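PDB 2IVF: ethylbenzene dehydrogenase alpha-subunit from Aromatoleum aromaticum, which is the large molybdopterin-binding subunit of a molybdenum enzyme, carrying molybdenum, two pterin-guanosine dinucleotide ligands and an iron-sulfur cluster. Local coordinates for residues A241-M252 and F267-A276; A881-A892 and C901-P909. All coordinates share one frame; numbering follows the deposited sequence.

Contact 1. Residues A241-M252 and F267-A276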
loop_
_atom_site.group_PDB
_atom_site.type_symbol
_atom_site.label_atom_id
_atom_site.label_comp_id
_atom_site.label_asym_id
_atom_site.label_seq_id
_atom_site.Cartn_x
_atom_site.Cartn_y
_atom_site.Cartn_z
ATOM N N ALA A 241 5.221 17.426 -4.569
ATOM C CA ALA A 241 3.834 17.288 -4.074
ATOM C C ALA A 241 3.291 18.580 -3.486
ATOM O O ALA A 241 2.057 18.794 -3.524
ATOM C CB ALA A 241 3.717 16.149 -3.086
ATOM N N ASP A 242 4.184 19.410 -2.931
ATOM C CA ASP A 242 3.775 20.680 -2.306
ATOM C C ASP A 242 3.341 21.709 -3.360
ATOM O O ASP A 242 2.703 22.690 -3.009
ATOM C CB ASP A 242 4.833 21.250 -1.346
ATOM C CG ASP A 242 6.205 21.491 -2.006
ATOM O OD1 ASP A 242 6.363 21.094 -3.185
ATOM O OD2 ASP A 242 7.141 21.998 -1.325
ATOM N N ASN A 243 3.606 21.420 -4.649
ATOM C CA ASN A 243 3.102 22.238 -5.774
ATOM C C ASN A 243 1.568 22.295 -5.763
ATOM O O ASN A 243 0.975 23.319 -6.140
ATOM C CB ASN A 243 3.557 21.671 -7.105
ATOM C CG ASN A 243 3.224 22.574 -8.297
ATOM O OD1 ASN A 243 3.529 23.763 -8.287
ATOM N ND2 ASN A 243 2.620 21.999 -9.332
ATOM N N LEU A 244 0.924 21.257 -5.243
ATOM C CA LEU A 244 -0.547 21.266 -5.116
ATOM C C LEU A 244 -1.042 22.387 -4.229
ATOM O O LEU A 244 -2.159 22.861 -4.385
ATOM C CB LEU A 244 -1.067 19.945 -4.537
ATOM C CG LEU A 244 -0.939 18.634 -5.300
ATOM C CD1 LEU A 244 -1.765 17.552 -4.566
ATOM C CD2 LEU A 244 -1.338 18.799 -6.773
ATOM N N LEU A 245 -0.205 22.851 -3.309
ATOM C CA LEU A 245 -0.608 23.935 -2.450
ATOM C C LEU A 245 -0.716 25.288 -3.170
ATOM O O LEU A 245 -1.253 26.242 -2.613
ATOM C CB LEU A 245 0.347 24.046 -1.316
ATOM C CG LEU A 245 0.356 22.845 -0.363
ATOM C CD1 LEU A 245 1.504 23.001 0.640
ATOM C CD2 LEU A 245 -1.015 22.748 0.329
ATOM N N ASP A 246 -0.183 25.351 -4.395
ATOM C CA ASP A 246 -0.326 26.496 -5.260
ATOM C C ASP A 246 -1.405 26.378 -6.356
ATOM O O ASP A 246 -1.573 27.294 -7.136
ATOM C CB ASP A 246 1.025 26.774 -5.916
ATOM C CG ASP A 246 2.037 27.360 -4.937
ATOM O OD1 ASP A 246 1.609 28.158 -4.094
ATOM O OD2 ASP A 246 3.236 27.064 -5.058
ATOM N N ALA A 247 -2.111 25.245 -6.405
ATOM C CA ALA A 247 -3.135 25.005 -7.365
ATOM C C ALA A 247 -4.465 25.423 -6.757
ATOM O O ALA A 247 -4.623 25.431 -5.527
ATOM C CB ALA A 247 -3.142 23.523 -7.740
ATOM N N GLU A 248 -5.378 25.888 -7.592
ATOM C CA GLU A 248 -6.752 26.229 -7.161
ATOM C C GLU A 248 -7.697 25.117 -7.564
ATOM O O GLU A 248 -8.784 24.970 -7.035
ATOM C CB GLU A 248 -7.181 27.550 -7.808
ATOM C CG GLU A 248 -6.334 28.692 -7.410
ATOM C CD GLU A 248 -6.632 29.944 -8.187
ATOM O OE1 GLU A 248 -6.783 29.882 -9.419
ATOM O OE2 GLU A 248 -6.680 31.012 -7.545
ATOM N N LEU A 249 -7.273 24.299 -8.520
ATOM C CA LEU A 249 -8.133 23.229 -9.030
ATOM C C LEU A 249 -7.198 22.093 -9.343
ATOM O O LEU A 249 -6.158 22.334 -9.975
ATOM C CB LEU A 249 -8.817 23.621 -10.336
ATOM C CG LEU A 249 -9.751 22.639 -11.042
ATOM C CD1 LEU A 249 -10.884 22.221 -10.100
ATOM C CD2 LEU A 249 -10.304 23.285 -12.375
ATOM N N ILE A 250 -7.479 20.924 -8.766
ATOM C CA ILE A 250 -6.599 19.757 -8.852
ATOM C C ILE A 250 -7.380 18.582 -9.440
ATOM O O ILE A 250 -8.465 18.202 -8.933
ATOM C CB ILE A 250 -6.055 19.338 -7.474
ATOM C CG1 ILE A 250 -5.268 20.484 -6.816
ATOM C CG2 ILE A 250 -5.219 18.034 -7.588
ATOM C CD1 ILE A 250 -5.072 20.396 -5.294
ATOM N N PHE A 251 -6.844 18.006 -10.500
ATOM C CA PHE A 251 -7.401 16.807 -11.130
ATOM C C PHE A 251 -6.537 15.576 -10.899
ATOM O O PHE A 251 -5.413 15.492 -11.420
ATOM C CB PHE A 251 -7.523 17.000 -12.660
ATOM C CG PHE A 251 -8.582 17.939 -13.066
ATOM C CD1 PHE A 251 -9.910 17.532 -13.139
ATOM C CD2 PHE A 251 -8.265 19.230 -13.429
ATOM C CE1 PHE A 251 -10.903 18.413 -13.514
ATOM C CE2 PHE A 251 -9.246 20.099 -13.838
ATOM C CZ PHE A 251 -10.573 19.708 -13.854
ATOM N N MET A 252 -7.059 14.614 -10.129
ATOM C CA MET A 252 -6.430 13.306 -9.959
ATOM C C MET A 252 -7.099 12.397 -10.951
ATOM O O MET A 252 -8.301 12.174 -10.832
ATOM C CB MET A 252 -6.666 12.786 -8.543
ATOM C CG MET A 252 -5.971 13.633 -7.502
ATOM S SD MET A 252 -4.204 13.244 -7.557
ATOM C CE MET A 252 -3.478 14.792 -7.113
ATOM N N PHE A 267 -0.727 16.377 1.020
ATOM C CA PHE A 267 -0.678 17.645 0.263
ATOM C C PHE A 267 -2.001 17.860 -0.509
ATOM O O PHE A 267 -2.470 18.982 -0.631
ATOM C CB PHE A 267 0.522 17.677 -0.694
ATOM C CG PHE A 267 1.841 17.876 -0.006
ATOM C CD1 PHE A 267 2.172 19.113 0.536
ATOM C CD2 PHE A 267 2.781 16.867 0.028
ATOM C CE1 PHE A 267 3.380 19.327 1.155
ATOM C CE2 PHE A 267 4.025 17.063 0.655
ATOM C CZ PHE A 267 4.344 18.278 1.182
ATOM N N LEU A 268 -2.589 16.777 -0.994
ATOM C CA LEU A 268 -3.916 16.819 -1.615
ATOM C C LEU A 268 -5.013 17.207 -0.625
ATOM O O LEU A 268 -5.764 18.140 -0.887
ATOM C CB LEU A 268 -4.243 15.507 -2.295
ATOM C CG LEU A 268 -5.573 15.462 -3.052
ATOM C CD1 LEU A 268 -5.579 16.411 -4.313
ATOM C CD2 LEU A 268 -5.846 13.980 -3.472
ATOM N N SER A 269 -5.131 16.534 0.531
ATOM C CA SER A 269 -6.129 16.955 1.511
ATOM C C SER A 269 -5.913 18.330 2.114
ATOM O O SER A 269 -6.854 19.019 2.491
ATOM C CB SER A 269 -6.314 15.942 2.649
ATOM O OG SER A 269 -5.121 15.852 3.385
ATOM N N GLU A 270 -4.654 18.717 2.278
ATOM C CA GLU A 270 -4.327 20.016 2.800
ATOM C C GLU A 270 -4.565 21.123 1.765
ATOM O O GLU A 270 -5.068 22.177 2.098
ATOM C CB GLU A 270 -2.892 19.980 3.322
ATOM C CG GLU A 270 -2.835 19.017 4.527
ATOM C CD GLU A 270 -1.489 18.439 4.848
ATOM O OE1 GLU A 270 -0.523 18.726 4.105
ATOM O OE2 GLU A 270 -1.412 17.722 5.899
ATOM N N ALA A 271 -4.294 20.853 0.485
ATOM C CA ALA A 271 -4.640 21.794 -0.576
ATOM C C ALA A 271 -6.136 22.027 -0.580
ATOM O O ALA A 271 -6.622 23.127 -0.846
ATOM C CB ALA A 271 -4.212 21.235 -1.989
ATOM N N ARG A 272 -6.877 20.947 -0.353
ATOM C CA ARG A 272 -8.288 21.043 -0.269
ATOM C C ARG A 272 -8.740 22.055 0.822
ATOM O O ARG A 272 -9.560 22.917 0.585
ATOM C CB ARG A 272 -8.903 19.687 -0.058
ATOM C CG ARG A 272 -10.427 19.694 -0.101
ATOM C CD ARG A 272 -11.021 18.370 0.210
ATOM N NE ARG A 272 -12.454 18.294 -0.121
ATOM C CZ ARG A 272 -13.277 17.327 0.296
ATOM N NH1 ARG A 272 -12.843 16.318 1.036
ATOM N NH2 ARG A 272 -14.550 17.365 -0.047
ATOM N N TYR A 273 -8.254 21.869 2.032
ATOM C CA TYR A 273 -8.555 22.791 3.109
ATOM C C TYR A 273 -8.097 24.268 2.873
ATOM O O TYR A 273 -8.668 25.209 3.431
ATOM C CB TYR A 273 -7.856 22.267 4.341
ATOM C CG TYR A 273 -8.575 21.182 5.119
ATOM C CD1 TYR A 273 -9.971 21.189 5.277
ATOM C CD2 TYR A 273 -7.855 20.259 5.826
ATOM C CE1 TYR A 273 -10.609 20.263 6.045
ATOM C CE2 TYR A 273 -8.473 19.284 6.582
ATOM C CZ TYR A 273 -9.860 19.290 6.692
ATOM O OH TYR A 273 -10.472 18.411 7.535
ATOM N N LYS A 274 -7.030 24.455 2.106
ATOM C CA LYS A 274 -6.514 25.788 1.732
ATOM C C LYS A 274 -7.448 26.402 0.696
ATOM O O LYS A 274 -7.417 27.606 0.452
ATOM C CB LYS A 274 -5.109 25.601 1.137
ATOM C CG LYS A 274 -4.279 26.823 1.021
ATOM C CD LYS A 274 -2.984 26.521 0.291
ATOM C CE LYS A 274 -2.230 27.809 0.134
ATOM N NZ LYS A 274 -0.959 27.461 -0.478
ATOM N N GLY A 275 -8.273 25.579 0.066
ATOM C CA GLY A 275 -9.278 26.086 -0.847
ATOM C C GLY A 275 -9.255 25.509 -2.239
ATOM O O GLY A 275 -10.146 25.808 -3.049
ATOM N N ALA A 276 -8.249 24.698 -2.532
ATOM C CA ALA A 276 -8.205 23.965 -3.774
ATOM C C ALA A 276 -9.430 23.034 -3.957
ATOM O O ALA A 276 -9.905 22.365 -3.026
ATOM C CB ALA A 276 -6.846 23.168 -3.929
#

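Contact 2. Residues A881-A892 and C901-P909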
loop_
_atom_site.group_PDB
_atom_site.type_symbol
_atom_site.label_atom_id
_atom_site.label_comp_id
_atom_site.label_asym_id
_atom_site.label_seq_id
_atom_site.Cartn_x
_atom_site.Cartn_y
_atom_site.Cartn_z
ATOM N N ALA A 881 -22.936 -7.974 -9.326
ATOM C CA ALA A 881 -22.643 -9.284 -8.694
ATOM C C ALA A 881 -23.940 -9.983 -8.420
ATOM O O ALA A 881 -24.090 -11.180 -8.720
ATOM C CB ALA A 881 -21.845 -9.105 -7.420
ATOM N N ALA A 882 -24.888 -9.241 -7.844
ATOM C CA ALA A 882 -26.196 -9.789 -7.524
ATOM C C ALA A 882 -26.851 -10.372 -8.768
ATOM O O ALA A 882 -27.445 -11.419 -8.701
ATOM C CB ALA A 882 -27.106 -8.704 -6.880
ATOM N N GLU A 883 -26.753 -9.683 -9.908
ATOM C CA GLU A 883 -27.359 -10.176 -11.133
ATOM C C GLU A 883 -26.730 -11.464 -11.653
ATOM O O GLU A 883 -27.390 -12.210 -12.345
ATOM C CB GLU A 883 -27.334 -9.121 -12.214
ATOM C CG GLU A 883 -28.235 -7.933 -11.835
ATOM C CD GLU A 883 -28.214 -6.817 -12.871
ATOM O OE1 GLU A 883 -27.150 -6.606 -13.497
ATOM O OE2 GLU A 883 -29.276 -6.164 -13.038
ATOM N N LEU A 884 -25.483 -11.728 -11.288
ATOM C CA LEU A 884 -24.794 -12.959 -11.673
ATOM C C LEU A 884 -24.888 -14.032 -10.593
ATOM O O LEU A 884 -24.274 -15.094 -10.714
ATOM C CB LEU A 884 -23.328 -12.642 -11.944
ATOM C CG LEU A 884 -23.116 -11.876 -13.247
ATOM C CD1 LEU A 884 -21.727 -11.230 -13.218
ATOM C CD2 LEU A 884 -23.361 -12.787 -14.481
ATOM N N GLY A 885 -25.629 -13.750 -9.518
ATOM C CA GLY A 885 -25.861 -14.732 -8.459
ATOM C C GLY A 885 -24.642 -14.839 -7.562
ATOM O O GLY A 885 -24.405 -15.864 -6.946
ATOM N N ILE A 886 -23.874 -13.769 -7.501
ATOM C CA ILE A 886 -22.574 -13.745 -6.795
ATOM C C ILE A 886 -22.722 -12.870 -5.560
ATOM O O ILE A 886 -23.302 -11.784 -5.630
ATOM C CB ILE A 886 -21.477 -13.150 -7.718
ATOM C CG1 ILE A 886 -21.171 -14.096 -8.891
ATOM C CG2 ILE A 886 -20.186 -12.831 -6.975
ATOM C CD1 ILE A 886 -20.247 -13.494 -9.941
ATOM N N LYS A 887 -22.225 -13.353 -4.423
ATOM C CA LYS A 887 -22.236 -12.581 -3.190
ATOM C C LYS A 887 -20.807 -12.198 -2.821
ATOM O O LYS A 887 -19.844 -12.795 -3.283
ATOM C CB LYS A 887 -22.830 -13.427 -2.052
ATOM C CG LYS A 887 -24.316 -13.581 -2.086
ATOM C CD LYS A 887 -24.790 -14.698 -1.136
ATOM C CE LYS A 887 -26.296 -14.493 -0.837
ATOM N NZ LYS A 887 -27.064 -15.771 -0.603
ATOM N N ASP A 888 -20.676 -11.165 -2.015
ATOM C CA ASP A 888 -19.388 -10.787 -1.451
ATOM C C ASP A 888 -18.719 -12.027 -0.821
ATOM O O ASP A 888 -19.348 -12.796 -0.085
ATOM C CB ASP A 888 -19.606 -9.699 -0.412
ATOM C CG ASP A 888 -18.313 -9.107 0.115
ATOM O OD1 ASP A 888 -17.448 -8.721 -0.660
ATOM O OD2 ASP A 888 -18.172 -9.005 1.340
ATOM N N GLY A 889 -17.451 -12.239 -1.127
ATOM C CA GLY A 889 -16.702 -13.393 -0.583
ATOM C C GLY A 889 -16.805 -14.662 -1.417
ATOM O O GLY A 889 -16.061 -15.602 -1.197
ATOM N N ASP A 890 -17.751 -14.709 -2.337
ATOM C CA ASP A 890 -17.783 -15.805 -3.305
ATOM C C ASP A 890 -16.511 -15.780 -4.149
ATOM O O ASP A 890 -15.863 -14.753 -4.290
ATOM C CB ASP A 890 -18.970 -15.700 -4.255
ATOM C CG ASP A 890 -20.249 -16.119 -3.635
ATOM O OD1 ASP A 890 -20.240 -16.849 -2.619
ATOM O OD2 ASP A 890 -21.282 -15.784 -4.208
ATOM N N MET A 891 -16.166 -16.926 -4.703
ATOM C CA MET A 891 -15.191 -16.982 -5.792
ATOM C C MET A 891 -15.927 -16.767 -7.121
ATOM O O MET A 891 -17.096 -17.080 -7.272
ATOM C CB MET A 891 -14.489 -18.335 -5.864
ATOM C CG MET A 891 -13.752 -18.703 -4.640
ATOM S SD MET A 891 -12.411 -17.565 -4.348
ATOM C CE MET A 891 -12.699 -17.399 -2.622
ATOM N N ALA A 892 -15.193 -16.250 -8.097
ATOM C CA ALA A 892 -15.711 -16.013 -9.420
ATOM C C ALA A 892 -14.666 -16.405 -10.438
ATOM O O ALA A 892 -13.477 -16.370 -10.125
ATOM C CB ALA A 892 -16.095 -14.528 -9.565
ATOM N N CYS A 901 -9.356 -16.909 -15.075
ATOM C CA CYS A 901 -8.752 -17.023 -13.769
ATOM C C CYS A 901 -9.852 -17.051 -12.736
ATOM O O CYS A 901 -11.009 -16.814 -13.071
ATOM C CB CYS A 901 -7.833 -15.872 -13.532
ATOM S SG CYS A 901 -8.673 -14.273 -13.411
ATOM N N GLU A 902 -9.512 -17.432 -11.520
ATOM C CA GLU A 902 -10.486 -17.510 -10.453
ATOM C C GLU A 902 -9.998 -16.585 -9.390
ATOM O O GLU A 902 -8.808 -16.575 -9.093
ATOM C CB GLU A 902 -10.564 -18.927 -9.909
ATOM C CG GLU A 902 -11.529 -19.102 -8.772
ATOM C CD GLU A 902 -11.881 -20.553 -8.496
ATOM O OE1 GLU A 902 -11.826 -21.409 -9.421
ATOM O OE2 GLU A 902 -12.243 -20.827 -7.330
ATOM N N ILE A 903 -10.928 -15.825 -8.810
ATOM C CA ILE A 903 -10.599 -14.769 -7.875
ATOM C C ILE A 903 -11.762 -14.576 -6.931
ATOM O O ILE A 903 -12.906 -14.836 -7.317
ATOM C CB ILE A 903 -10.304 -13.502 -8.682
ATOM C CG1 ILE A 903 -9.593 -12.468 -7.831
ATOM C CG2 ILE A 903 -11.574 -13.027 -9.367
ATOM C CD1 ILE A 903 -8.897 -11.363 -8.693
ATOM N N MET A 904 -11.463 -14.198 -5.692
ATOM C CA MET A 904 -12.484 -13.886 -4.690
ATOM C C MET A 904 -13.137 -12.556 -5.000
ATOM O O MET A 904 -12.456 -11.607 -5.386
ATOM C CB MET A 904 -11.890 -13.853 -3.291
ATOM C CG MET A 904 -12.870 -13.303 -2.213
ATOM S SD MET A 904 -12.179 -13.391 -0.576
ATOM C CE MET A 904 -12.434 -15.123 -0.149
ATOM N N VAL A 905 -14.440 -12.455 -4.745
ATOM C CA VAL A 905 -15.204 -11.297 -5.101
ATOM C C VAL A 905 -15.398 -10.409 -3.879
ATOM O O VAL A 905 -15.710 -10.870 -2.770
ATOM C CB VAL A 905 -16.580 -11.674 -5.659
ATOM C CG1 VAL A 905 -17.468 -10.401 -5.886
ATOM C CG2 VAL A 905 -16.431 -12.446 -6.966
ATOM N N ARG A 906 -15.130 -9.141 -4.093
ATOM C CA ARG A 906 -15.575 -8.076 -3.191
ATOM C C ARG A 906 -16.680 -7.298 -3.900
ATOM O O ARG A 906 -16.477 -6.828 -4.992
ATOM C CB ARG A 906 -14.414 -7.144 -2.931
ATOM C CG ARG A 906 -14.804 -5.767 -2.346
ATOM C CD ARG A 906 -13.572 -5.030 -1.858
ATOM N NE ARG A 906 -13.139 -5.536 -0.576
ATOM C CZ ARG A 906 -11.888 -5.774 -0.224
ATOM N NH1 ARG A 906 -10.887 -5.591 -1.059
ATOM N NH2 ARG A 906 -11.666 -6.242 0.982
ATOM N N THR A 907 -17.844 -7.145 -3.284
ATOM C CA THR A 907 -18.910 -6.333 -3.894
ATOM C C THR A 907 -18.892 -4.961 -3.257
ATOM O O THR A 907 -18.715 -4.855 -2.054
ATOM C CB THR A 907 -20.290 -6.973 -3.725
ATOM O OG1 THR A 907 -20.582 -7.140 -2.336
ATOM C CG2 THR A 907 -20.335 -8.327 -4.380
ATOM N N ALA A 908 -19.027 -3.913 -4.062
ATOM C CA ALA A 908 -19.039 -2.542 -3.531
ATOM C C ALA A 908 -19.922 -1.674 -4.426
ATOM O O ALA A 908 -19.914 -1.839 -5.624
ATOM C CB ALA A 908 -17.629 -1.998 -3.456
ATOM N N PRO A 909 -20.677 -0.734 -3.841
ATOM C CA PRO A 909 -21.410 0.227 -4.677
ATOM C C PRO A 909 -20.512 1.220 -5.415
ATOM O O PRO A 909 -20.985 1.940 -6.280
ATOM C CB PRO A 909 -22.303 0.960 -3.692
ATOM C CG PRO A 909 -21.818 0.657 -2.369
ATOM C CD PRO A 909 -20.941 -0.555 -2.416
#

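Contact 1. Residues A241-M252 and F267-A276
The ring of Phe267 lies flat against the start of the 3-10 segment 241-246: Ala241 C and Asp242 N sit over one face, the latter 3.9 Å above the ring plane, and Leu245 CD1 comes to the ring edge, 3.9 Å from Phe267 CD1. Leu245 splits its two methyls, CD2 resting 3.8 Å from Ala271 N. Leu244 lays CD1 along the helix backbone at Leu268. Ile250 CG1 stands beside its backbone N (chi1 -59°); with chi2 extended too, CD1 comes up against two alanine methyls, 3.5 Å from Ala271 CB and 3.6 Å from Ala276 CB. Leu268 runs past Ile250 in the opposite direction, its CD1 meeting Ile250 CG2, and meets the bent chain of Met252 tip to tip, CE to CD1. Lys274, fully extended from a CG anti to the backbone N (chi1 -165°), carries NZ to Leu245 O at 2.5 Å, doubtfully short for a hydrogen bond. A Schellman motif at Gly275 ends the helix and turns Ala276 back over Ala247 O. Strand 249-253, helix 265-274 and strand 277-281 form a right-handed beta-alpha-beta unit of a parallel sheet; strand 440-444 flanks 249-253, and Glu270, bonded to His266, reaches Lys27 and Arg233 of the beta-subunit.

Contact 2. Residues A881-A892 and C901-P909
Asp888 turns CG anti to its own N (chi1 -173°), while Thr907 holds OG1 between its N and carbonyl carbon (chi1 59°); the aspartate thus reaches the strand, and Thr907 CG2 points to Ala881 CB. Asp888 OD1 takes the Thr907 N-H at 3.1 Å on its anti side, tilted out of the carboxylate plane, and also pairs with Arg869. Asp888 CB lies 3.3 Å from Thr907 OG1. A type II turn, Lys887 to Asp890, places Gly889 N on Val905 O at 2.8 Å; Asp890 OD2 receives Lys887 N from above its carboxylate plane, bracing the turn. Val905 N meets Asp890 O almost head-on, at a C=O...N angle of 177°. Ala892 and Ile903 then form a hydrogen-bonded antiparallel pair, with Met891 and Met904 as the adjoining non-hydrogen-bonded pair. Met891, bent twice, wraps SD and CE over Met904, Met891 CE a tight 3.4 Å from Met904 CE. From Val905, CG2 presses on Ala892 CB at 3.3 Å and meets Ile886 CG2 at 3.8 Å. This hairpin, 891-895 with 900-908, belongs to the double-psi beta-barrel family domain: strand 969-975 flanks 891-895, strand 873-877 flanks 900-908, and the beta-subunit covers Arg906.

How the contacts relate
Contact 1 is buried within the molybdopterin oxidoreductase region, whereas contact 2 is partly buried in the dinucleotide-binding domain; their centres are 36 Å apart and their nearest atoms about 17 Å, with no shared elements. In contact 1 a helix packs on a 3-10 segment and one face of a parallel sheet through leucine, isoleucine and phenylalanine side chains, and the one hydrogen bond between the segments, from a lysine, is doubtfully short. Contact 2 is instead held by five such bonds, four of them backbone to backbone, with small apolar patches beside them and charged side chains among its more exposed residues. Both border the beta-subunit.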